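PDB 1WCU: Non-catalytic protein 1 from Piromyces equi, which probably binds plant cell-wall polysaccharides through CBM29_1, a family 29 carbohydrate-binding module that has no catalytic activity of its own. Local coordinates for residues 7-12 with 132-137; 20-25 with 48-53; 77-82 with 114-119. One frame throughout, in Å; residues are numbered along the deposited sequence.

Interaction 1. Residues 7-12 with 132-137; sequences SVVYET and RYIIYS
The carbonyl oxygen Ile134 O receives two successive amides of the neighbouring strand. Val9 N lies 2.9 Å from Ile134 O and meets it nearly along the C=O axis. Tyr10 N adds a weak bond to the same Ile134 O, at 3.4 Å. The return bond is short, with Ile134 N 2.8 Å from Tyr10 O. Val9 is the extra residue here, and its side chain turns toward the other strand. Its CB packs 4.0 Å from Ile134 CG2. On the N-terminal side of Val9 the antiparallel pairing is regular. Ser7 and Tyr136 exchange both backbone bonds, with Ser7 N 2.8 Å from Tyr136 O. Val8 and Ile135 follow as a non-hydrogen-bonded pair, joined by loose contact of their CG1 atoms.

Past the end of strand 6-10 the chain stays in touch. Tyr133 N gives a bond of 3.0 Å to a lone pair of Glu11 O, in the carbonyl plane. That same oxygen sits over one face of the Tyr133 ring, toward its rim. The side chains of Thr12 and Tyr133 run side by side in one direction, with Thr12 CG2 3.9 Å from Tyr133 OH. Tyr10 has CG anti to its backbone N (chi1 175°), and its ring edge meets the backbone of Arg132, with CE1 4.0 Å from Arg132 CA. Tyr10 OH bonds to Gly13 O. The Arg132 guanidinium is held by the carbonyls of Asn34 and Asp33. Val9 and Tyr10 opposite Ile134 form a classic beta bulge, where strand 6-10 pairs with strand 129-137 in one sheet of a beta sandwich.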
loop_
_atom_site.group_PDB
_atom_site.type_symbol
_atom_site.label_atom_id
_atom_site.label_comp_id
_atom_site.label_asym_id
_atom_site.label_seq_id
_atom_site.Cartn_x
_atom_site.Cartn_y
_atom_site.Cartn_z
ATOM N N SER A 7 9.883 4.376 5.428
ATOM C CA SER A 7 9.599 2.998 5.847
ATOM C C SER A 7 9.486 2.172 4.570
ATOM O O SER A 7 8.524 2.345 3.820
ATOM C CB SER A 7 8.263 2.884 6.592
ATOM O OG SER A 7 8.238 3.606 7.819
ATOM N N VAL A 8 10.435 1.268 4.341
ATOM C CA VAL A 8 10.429 0.418 3.144
ATOM C C VAL A 8 9.725 -0.887 3.514
ATOM O O VAL A 8 10.274 -1.721 4.232
ATOM C CB VAL A 8 11.859 0.169 2.621
ATOM C CG1 VAL A 8 11.841 -0.720 1.383
ATOM C CG2 VAL A 8 12.563 1.489 2.318
ATOM N N VAL A 9 8.502 -1.063 3.025
ATOM C CA VAL A 9 7.650 -2.184 3.442
ATOM C C VAL A 9 7.990 -3.456 2.653
ATOM O O VAL A 9 8.058 -4.560 3.197
ATOM C CB VAL A 9 6.163 -1.828 3.216
ATOM C CG1 VAL A 9 5.249 -2.984 3.571
ATOM C CG2 VAL A 9 5.775 -0.565 3.988
ATOM N N TYR A 10 8.210 -3.262 1.359
ATOM C CA TYR A 10 8.482 -4.349 0.430
ATOM C C TYR A 10 9.214 -3.824 -0.792
ATOM O O TYR A 10 8.779 -2.828 -1.375
ATOM C CB TYR A 10 7.175 -5.037 0.004
ATOM C CG TYR A 10 7.380 -6.099 -1.052
ATOM C CD1 TYR A 10 7.229 -5.811 -2.400
ATOM C CD2 TYR A 10 7.773 -7.398 -0.712
ATOM C CE1 TYR A 10 7.467 -6.770 -3.380
ATOM C CE2 TYR A 10 8.010 -8.349 -1.680
ATOM C CZ TYR A 10 7.852 -8.042 -3.018
ATOM O OH TYR A 10 8.102 -8.974 -3.999
ATOM N N GLU A 11 10.307 -4.470 -1.190
ATOM C CA GLU A 11 11.014 -4.113 -2.417
ATOM C C GLU A 11 10.678 -5.111 -3.518
ATOM O O GLU A 11 9.819 -4.834 -4.355
ATOM C CB GLU A 11 12.525 -4.000 -2.158
ATOM C CG GLU A 11 12.890 -2.731 -1.378
ATOM C CD GLU A 11 14.407 -2.503 -1.299
ATOM O OE1 GLU A 11 15.095 -3.463 -0.925
ATOM O OE2 GLU A 11 14.890 -1.372 -1.587
ATOM N N THR A 12 11.335 -6.268 -3.480
ATOM C CA THR A 12 11.065 -7.411 -4.347
ATOM C C THR A 12 11.267 -8.677 -3.491
ATOM O O THR A 12 11.500 -8.570 -2.285
ATOM C CB THR A 12 12.006 -7.420 -5.568
ATOM O OG1 THR A 12 13.376 -7.365 -5.112
ATOM C CG2 THR A 12 11.724 -6.233 -6.502
ATOM N N ARG A 132 5.500 -3.797 -6.306
ATOM C CA ARG A 132 6.895 -3.706 -5.893
ATOM C C ARG A 132 7.155 -2.353 -5.248
ATOM O O ARG A 132 6.435 -1.391 -5.505
ATOM C CB ARG A 132 7.846 -3.859 -7.094
ATOM C CG ARG A 132 7.893 -5.252 -7.678
ATOM C CD ARG A 132 8.735 -5.298 -8.954
ATOM N NE ARG A 132 8.781 -6.652 -9.498
ATOM C CZ ARG A 132 9.198 -6.971 -10.722
ATOM N NH1 ARG A 132 9.640 -6.032 -11.540
ATOM N NH2 ARG A 132 9.138 -8.226 -11.129
ATOM N N TYR A 133 8.203 -2.279 -4.438
ATOM C CA TYR A 133 8.708 -1.005 -3.908
ATOM C C TYR A 133 7.616 -0.197 -3.193
ATOM O O TYR A 133 7.383 0.966 -3.505
ATOM C CB TYR A 133 9.410 -0.170 -5.000
ATOM C CG TYR A 133 10.357 -0.947 -5.889
ATOM C CD1 TYR A 133 11.507 -1.535 -5.396
ATOM C CD2 TYR A 133 10.061 -1.107 -7.225
ATOM C CE1 TYR A 133 12.368 -2.280 -6.267
ATOM C CE2 TYR A 133 10.875 -1.815 -8.074
ATOM C CZ TYR A 133 12.013 -2.398 -7.605
ATOM O OH TYR A 133 12.784 -3.102 -8.518
ATOM N N ILE A 134 6.983 -0.832 -2.222
ATOM C CA ILE A 134 6.001 -0.180 -1.377
ATOM C C ILE A 134 6.765 0.573 -0.294
ATOM O O ILE A 134 7.418 -0.036 0.556
ATOM C CB ILE A 134 5.023 -1.188 -0.737
ATOM C CG1 ILE A 134 4.308 -1.999 -1.829
ATOM C CG2 ILE A 134 4.018 -0.424 0.132
ATOM C CD1 ILE A 134 3.461 -3.140 -1.274
ATOM N N ILE A 135 6.698 1.899 -0.341
ATOM C CA ILE A 135 7.528 2.761 0.506
ATOM C C ILE A 135 6.687 3.914 1.029
ATOM O O ILE A 135 6.029 4.601 0.261
ATOM C CB ILE A 135 8.741 3.361 -0.274
ATOM C CG1 ILE A 135 9.629 2.249 -0.849
ATOM C CG2 ILE A 135 9.552 4.308 0.620
ATOM C CD1 ILE A 135 10.611 2.724 -1.894
ATOM N N TYR A 136 6.719 4.139 2.333
ATOM C CA TYR A 136 6.110 5.313 2.954
ATOM C C TYR A 136 7.177 6.348 3.312
ATOM O O TYR A 136 8.225 6.004 3.831
ATOM C CB TYR A 136 5.371 4.905 4.240
ATOM C CG TYR A 136 4.960 6.117 5.056
ATOM C CD1 TYR A 136 3.858 6.893 4.683
ATOM C CD2 TYR A 136 5.696 6.530 6.156
ATOM C CE1 TYR A 136 3.500 8.025 5.380
ATOM C CE2 TYR A 136 5.330 7.680 6.882
ATOM C CZ TYR A 136 4.246 8.419 6.489
ATOM O OH TYR A 136 3.891 9.559 7.189
ATOM N N SER A 137 6.881 7.613 3.054
ATOM C CA SER A 137 7.734 8.730 3.434
ATOM C C SER A 137 6.946 9.690 4.312
ATOM O O SER A 137 5.791 9.999 4.026
ATOM C CB SER A 137 8.189 9.478 2.187
ATOM O OG SER A 137 8.936 10.634 2.541
#

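Interaction 2. Residues 20-25 with 48-53; sequences FDNWGW and ISLKNL
Asn22 OD1 accepts two backbone amides, one from each segment. Ser49 N, 3.0 Å from Asn22 OD1, approaches almost in line with the side-chain C=O (C=O...N angle 167°). Gly24 N, also 3.0 Å from Asn22 OD1, comes from well above the amide plane. The second bond makes an Asx turn, which carries the chain out of strand 20-22. Trp23 N is satisfied across the contact by Ser49 O at 2.8 Å. Asp21 and Lys51 form the hydrogen-bonded antiparallel pair, with Lys51 N 2.8 Å from Asp21 O and the reverse bond longer.

The Trp23 indole is fixed from two directions. Its NE1 donates, in the ring plane, to Asp21 OD2 at 3.0 Å, though it meets the carboxylate from above its plane. Lys51 CG sits over the centre of the six-membered ring at 3.7 Å, a CH-pi contact. A bend at chi2 of Lys51 (75°) sends CD across the ring toward CZ3. Lys51 NZ then reaches Asp115 in a salt bridge, and Ser49 OG bonds to Gln79. On the face with Asn22 and Leu50, Phe20 CE1 packs 3.7 Å from Asn52 CG.

A glycerol, probably from the crystallisation liquor, bonds to Trp23 O. The exposed Trp23 and partly exposed Trp25 are consistent with stacking on sugars, as in family relatives. Strand 20-22 is the outermost strand of its sheet, and strand 47-52 lies between it and strand 116-121.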
loop_
_atom_site.group_PDB
_atom_site.type_symbol
_atom_site.label_atom_id
_atom_site.label_comp_id
_atom_site.label_asym_id
_atom_site.label_seq_id
_atom_site.Cartn_x
_atom_site.Cartn_y
_atom_site.Cartn_z
ATOM N N PHE A 20 6.611 -5.788 9.263
ATOM C CA PHE A 20 5.382 -5.491 8.517
ATOM C C PHE A 20 4.596 -6.774 8.370
ATOM O O PHE A 20 5.171 -7.858 8.218
ATOM C CB PHE A 20 5.709 -4.862 7.161
ATOM C CG PHE A 20 6.412 -3.553 7.286
ATOM C CD1 PHE A 20 5.710 -2.398 7.563
ATOM C CD2 PHE A 20 7.794 -3.475 7.232
ATOM C CE1 PHE A 20 6.368 -1.205 7.727
ATOM C CE2 PHE A 20 8.438 -2.274 7.398
ATOM C CZ PHE A 20 7.737 -1.154 7.639
ATOM N N ASP A 21 3.276 -6.671 8.452
ATOM C CA ASP A 21 2.407 -7.847 8.363
ATOM C C ASP A 21 1.160 -7.468 7.564
ATOM O O ASP A 21 0.806 -6.303 7.465
ATOM C CB ASP A 21 2.053 -8.298 9.783
ATOM C CG ASP A 21 1.383 -9.644 9.843
ATOM O OD1 ASP A 21 1.488 -10.431 8.870
ATOM O OD2 ASP A 21 0.757 -9.920 10.907
ATOM N N ASN A 22 0.500 -8.461 6.985
ATOM C CA ASN A 22 -0.725 -8.261 6.237
ATOM C C ASN A 22 -1.927 -8.590 7.107
ATOM O O ASN A 22 -2.103 -9.746 7.523
ATOM C CB ASN A 22 -0.753 -9.149 4.990
ATOM C CG ASN A 22 -2.080 -9.108 4.269
ATOM O OD1 ASN A 22 -2.729 -8.050 4.182
ATOM N ND2 ASN A 22 -2.506 -10.264 3.728
ATOM N N TRP A 23 -2.727 -7.565 7.394
ATOM C CA TRP A 23 -3.981 -7.663 8.153
ATOM C C TRP A 23 -5.213 -7.397 7.246
ATOM O O TRP A 23 -6.234 -6.834 7.663
ATOM C CB TRP A 23 -3.956 -6.670 9.315
ATOM C CG TRP A 23 -2.984 -6.983 10.417
ATOM C CD1 TRP A 23 -2.009 -7.937 10.439
ATOM C CD2 TRP A 23 -2.943 -6.331 11.689
ATOM N NE1 TRP A 23 -1.338 -7.894 11.652
ATOM C CE2 TRP A 23 -1.916 -6.933 12.440
ATOM C CE3 TRP A 23 -3.693 -5.287 12.272
ATOM C CZ2 TRP A 23 -1.603 -6.503 13.738
ATOM C CZ3 TRP A 23 -3.382 -4.885 13.545
ATOM C CH2 TRP A 23 -2.365 -5.506 14.269
ATOM N N GLY A 24 -5.096 -7.805 5.981
ATOM C CA GLY A 24 -6.180 -7.622 5.017
ATOM C C GLY A 24 -7.321 -8.598 5.173
ATOM O O GLY A 24 -7.460 -9.241 6.186
ATOM N N TRP A 25 -8.168 -8.685 4.166
ATOM C CA TRP A 25 -9.398 -9.447 4.260
ATOM C C TRP A 25 -9.885 -9.877 2.878
ATOM O O TRP A 25 -9.601 -9.247 1.867
ATOM C CB TRP A 25 -10.489 -8.607 4.947
ATOM C CG TRP A 25 -10.763 -7.283 4.283
ATOM C CD1 TRP A 25 -11.634 -7.043 3.267
ATOM C CD2 TRP A 25 -10.140 -6.033 4.576
ATOM N NE1 TRP A 25 -11.591 -5.724 2.900
ATOM C CE2 TRP A 25 -10.683 -5.077 3.698
ATOM C CE3 TRP A 25 -9.178 -5.624 5.508
ATOM C CZ2 TRP A 25 -10.289 -3.731 3.718
ATOM C CZ3 TRP A 25 -8.801 -4.297 5.523
ATOM C CH2 TRP A 25 -9.343 -3.375 4.641
ATOM N N ILE A 48 -5.254 -6.275 0.680
ATOM C CA ILE A 48 -4.171 -6.378 1.658
ATOM C C ILE A 48 -4.203 -5.123 2.528
ATOM O O ILE A 48 -4.690 -4.068 2.102
ATOM C CB ILE A 48 -2.784 -6.572 1.028
ATOM C CG1 ILE A 48 -2.453 -5.442 0.048
ATOM C CG2 ILE A 48 -2.664 -7.947 0.435
ATOM C CD1 ILE A 48 -1.003 -5.422 -0.351
ATOM N N SER A 49 -3.731 -5.233 3.760
ATOM C CA SER A 49 -3.606 -4.070 4.641
ATOM C C SER A 49 -2.291 -4.223 5.407
ATOM O O SER A 49 -2.158 -5.088 6.289
ATOM C CB SER A 49 -4.806 -3.943 5.567
ATOM O OG SER A 49 -4.648 -2.768 6.340
ATOM N N LEU A 50 -1.300 -3.427 5.021
ATOM C CA LEU A 50 0.060 -3.650 5.468
ATOM C C LEU A 50 0.307 -2.828 6.726
ATOM O O LEU A 50 0.419 -1.589 6.686
ATOM C CB LEU A 50 1.059 -3.331 4.349
ATOM C CG LEU A 50 0.807 -4.148 3.075
ATOM C CD1 LEU A 50 1.762 -3.683 1.976
ATOM C CD2 LEU A 50 0.954 -5.662 3.319
ATOM N N LYS A 51 0.350 -3.553 7.835
ATOM C CA LYS A 51 0.478 -3.018 9.196
ATOM C C LYS A 51 1.941 -2.857 9.577
ATOM O O LYS A 51 2.744 -3.766 9.391
ATOM C CB LYS A 51 -0.234 -3.978 10.177
ATOM C CG LYS A 51 0.085 -3.784 11.662
ATOM C CD LYS A 51 -0.590 -2.549 12.280
ATOM C CE LYS A 51 -0.259 -2.499 13.782
ATOM N NZ LYS A 51 -1.033 -1.511 14.590
ATOM N N ASN A 52 2.266 -1.671 10.090
ATOM C CA ASN A 52 3.585 -1.377 10.654
ATOM C C ASN A 52 3.637 -1.858 12.098
ATOM O O ASN A 52 2.927 -1.330 12.948
ATOM C CB ASN A 52 3.837 0.137 10.574
ATOM C CG ASN A 52 5.274 0.509 10.772
ATOM O OD1 ASN A 52 6.047 -0.220 11.392
ATOM N ND2 ASN A 52 5.659 1.631 10.206
ATOM N N LEU A 53 4.485 -2.856 12.351
ATOM C CA LEU A 53 4.730 -3.371 13.700
ATOM C C LEU A 53 5.993 -2.797 14.327
ATOM O O LEU A 53 6.291 -3.100 15.485
ATOM C CB LEU A 53 4.821 -4.900 13.658
ATOM C CG LEU A 53 3.546 -5.597 13.165
ATOM C CD1 LEU A 53 3.856 -7.071 12.885
ATOM C CD2 LEU A 53 2.412 -5.443 14.151
#

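Interaction 3. Residues 77-82 with 114-119; sequences KVQGVR and FDRIIV
Gln79 faces both Asp115 and Arg116 across the strands, a classic beta bulge in an antiparallel sheet. Gln79 N bonds to Arg116 O at 3.2 Å. The amides of Asp115 and Arg116 both point to Gln79 O, and both bonds are weak. Beyond the bulge Val78 and Ile117 form a non-hydrogen-bonded pair. Lys77 and Ile118 then exchange two bonds, with Ile118 N 2.8 Å from Lys77 O.

The side chains split between two faces. On one, Val78 CG1 lies over the Phe114 ring, 3.7 Å from its centroid and offset toward the rim. The two side chains cross at about a right angle. This face turns to the other sheet of the sandwich, where Phe114 meets Tyr136 and Val78 touches Ile64. On the other, Gln79 CG packs 3.6 Å from Arg116 CB. Ile118 crosses the Gln79 side chain at about a right angle, with CD1 3.6 Å from Gln79 OE1.

Arg116 is bent at chi3 (-79°), which places NE near the neighbouring carboxylate. Arg116 grips Asp115 side-on with two nitrogens. A water joins the amide to the guanidinium, donating to Gln79 OE1 and accepting from Arg116 NH1 in the guanidinium plane.

Outer residues position this polar group. Arg116 NH2 forms a salt bridge with Glu86, and Asp115 has a second cation in Lys51. Two positive partners would probably keep this carboxylate charged. Gln79 NE2 donates to Glu86 O, and Gln79 OE1 shares a hydrogen bond with Ser49 OG. The shorter of the two Arg116-Asp115 bonds is nearly straight: Arg116 NE lies 2.8 Å from Asp115 OD1, with an angle of 174° at the hydrogen.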
loop_
_atom_site.group_PDB
_atom_site.type_symbol
_atom_site.label_atom_id
_atom_site.label_comp_id
_atom_site.label_asym_id
_atom_site.label_seq_id
_atom_site.Cartn_x
_atom_site.Cartn_y
_atom_site.Cartn_z
ATOM N N LYS A 77 -5.791 3.010 0.262
ATOM C CA LYS A 77 -6.396 3.655 1.417
ATOM C C LYS A 77 -5.450 3.555 2.609
ATOM O O LYS A 77 -4.479 2.806 2.583
ATOM C CB LYS A 77 -7.711 2.968 1.792
ATOM C CG LYS A 77 -8.718 2.785 0.661
ATOM C CD LYS A 77 -9.924 2.030 1.150
ATOM C CE LYS A 77 -11.004 1.808 0.104
ATOM N NZ LYS A 77 -12.267 1.554 0.816
ATOM N N VAL A 78 -5.781 4.278 3.668
ATOM C CA VAL A 78 -5.169 4.078 4.982
ATOM C C VAL A 78 -6.248 3.723 6.010
ATOM O O VAL A 78 -7.413 4.083 5.844
ATOM C CB VAL A 78 -4.337 5.319 5.465
ATOM C CG1 VAL A 78 -3.199 5.592 4.495
ATOM C CG2 VAL A 78 -5.199 6.535 5.647
ATOM N N GLN A 79 -5.860 2.964 7.033
ATOM C CA GLN A 79 -6.722 2.718 8.176
ATOM C C GLN A 79 -5.867 2.701 9.452
ATOM O O GLN A 79 -4.682 3.045 9.426
ATOM C CB GLN A 79 -7.561 1.430 8.008
ATOM C CG GLN A 79 -6.727 0.163 8.081
ATOM C CD GLN A 79 -7.496 -1.140 8.032
ATOM O OE1 GLN A 79 -7.026 -2.104 7.430
ATOM N NE2 GLN A 79 -8.638 -1.212 8.725
ATOM N N GLY A 80 -6.461 2.357 10.585
ATOM C CA GLY A 80 -5.777 2.492 11.869
ATOM C C GLY A 80 -5.421 3.945 12.135
ATOM O O GLY A 80 -4.344 4.247 12.664
ATOM N N VAL A 81 -6.342 4.839 11.787
ATOM C CA VAL A 81 -6.116 6.277 11.907
ATOM C C VAL A 81 -6.436 6.747 13.324
ATOM O O VAL A 81 -7.486 6.436 13.887
ATOM C CB VAL A 81 -6.955 7.060 10.867
ATOM C CG1 VAL A 81 -6.710 8.564 10.960
ATOM C CG2 VAL A 81 -6.595 6.588 9.463
ATOM N N ARG A 82 -5.506 7.488 13.919
ATOM C CA ARG A 82 -5.673 7.957 15.292
ATOM C C ARG A 82 -6.911 8.835 15.344
ATOM O O ARG A 82 -7.082 9.819 14.491
ATOM C CB ARG A 82 -4.433 8.731 15.738
ATOM C CG ARG A 82 -4.286 8.985 17.238
ATOM C CD ARG A 82 -2.961 9.688 17.447
ATOM N NE ARG A 82 -2.732 9.987 18.856
ATOM C CZ ARG A 82 -1.607 10.493 19.325
ATOM N NH1 ARG A 82 -0.613 10.745 18.506
ATOM N NH2 ARG A 82 -1.503 10.759 20.615
ATOM N N PHE A 114 -1.596 7.140 10.805
ATOM C CA PHE A 114 -2.150 5.829 10.425
ATOM C C PHE A 114 -1.140 4.696 10.542
ATOM O O PHE A 114 0.071 4.950 10.493
ATOM C CB PHE A 114 -2.688 5.900 8.974
ATOM C CG PHE A 114 -1.602 6.024 7.939
ATOM C CD1 PHE A 114 -0.995 7.253 7.682
ATOM C CD2 PHE A 114 -1.122 4.901 7.276
ATOM C CE1 PHE A 114 0.026 7.371 6.762
ATOM C CE2 PHE A 114 -0.093 5.000 6.350
ATOM C CZ PHE A 114 0.495 6.246 6.103
ATOM N N ASP A 115 -1.636 3.464 10.690
ATOM C CA ASP A 115 -0.767 2.308 10.920
ATOM C C ASP A 115 -0.846 1.232 9.827
ATOM O O ASP A 115 -0.144 0.230 9.927
ATOM C CB ASP A 115 -1.037 1.656 12.278
ATOM C CG ASP A 115 -2.334 0.904 12.327
ATOM O OD1 ASP A 115 -3.015 0.871 11.296
ATOM O OD2 ASP A 115 -2.664 0.341 13.404
ATOM N N ARG A 116 -1.674 1.446 8.803
ATOM C CA ARG A 116 -1.939 0.422 7.777
ATOM C C ARG A 116 -2.170 1.049 6.408
ATOM O O ARG A 116 -2.945 2.016 6.281
ATOM C CB ARG A 116 -3.167 -0.411 8.147
ATOM C CG ARG A 116 -2.885 -1.693 8.885
ATOM C CD ARG A 116 -4.123 -2.240 9.570
ATOM N NE ARG A 116 -4.365 -1.519 10.805
ATOM C CZ ARG A 116 -5.240 -1.860 11.736
ATOM N NH1 ARG A 116 -6.120 -2.816 11.534
ATOM N NH2 ARG A 116 -5.265 -1.165 12.851
ATOM N N ILE A 117 -1.513 0.464 5.403
ATOM C CA ILE A 117 -1.678 0.806 4.000
ATOM C C ILE A 117 -2.514 -0.287 3.320
ATOM O O ILE A 117 -2.095 -1.450 3.243
ATOM C CB ILE A 117 -0.306 0.919 3.285
ATOM C CG1 ILE A 117 0.528 2.031 3.916
ATOM C CG2 ILE A 117 -0.513 1.176 1.784
ATOM C CD1 ILE A 117 1.987 2.081 3.465
ATOM N N ILE A 118 -3.661 0.102 2.784
ATOM C CA ILE A 118 -4.599 -0.808 2.122
ATOM C C ILE A 118 -4.491 -0.712 0.609
ATOM O O ILE A 118 -4.423 0.383 0.064
ATOM C CB ILE A 118 -6.051 -0.429 2.506
ATOM C CG1 ILE A 118 -6.340 -0.751 3.978
ATOM C CG2 ILE A 118 -7.068 -1.135 1.613
ATOM C CD1 ILE A 118 -7.551 0.008 4.519
ATOM N N VAL A 119 -4.457 -1.859 -0.060
ATOM C CA VAL A 119 -4.605 -1.931 -1.528
ATOM C C VAL A 119 -5.779 -2.867 -1.751
ATOM O O VAL A 119 -5.805 -3.950 -1.175
ATOM C CB VAL A 119 -3.347 -2.449 -2.246
ATOM C CG1 VAL A 119 -3.526 -2.435 -3.764
ATOM C CG2 VAL A 119 -2.144 -1.584 -1.877
HETATM O O HOH W 1 -6.930 -4.400 9.054
HETATM O O HOH W 2 -3.661 2.668 14.898
#

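Strand 6-10, the first strand, pairs with strand 129-137 near the C terminus, so interaction 1 closes a loop that spans most of the fold. Interactions 2 and 3 both nest inside it, in series. Residues 20-25 with 48-53 close a short loop, and 77-82 with 114-119 close a second one later. Both lie in the five-stranded sheet, where strands 47-52 and 116-121 are neighbours. Interaction 1 belongs to the other sheet. Val9 and Ile134 of interaction 1 pack on Leu50 of interaction 2, and Tyr136 meets Phe114 of interaction 3. These contacts join the two sheets of the sandwich. Polar side chains on the far face link interactions 2 and 3.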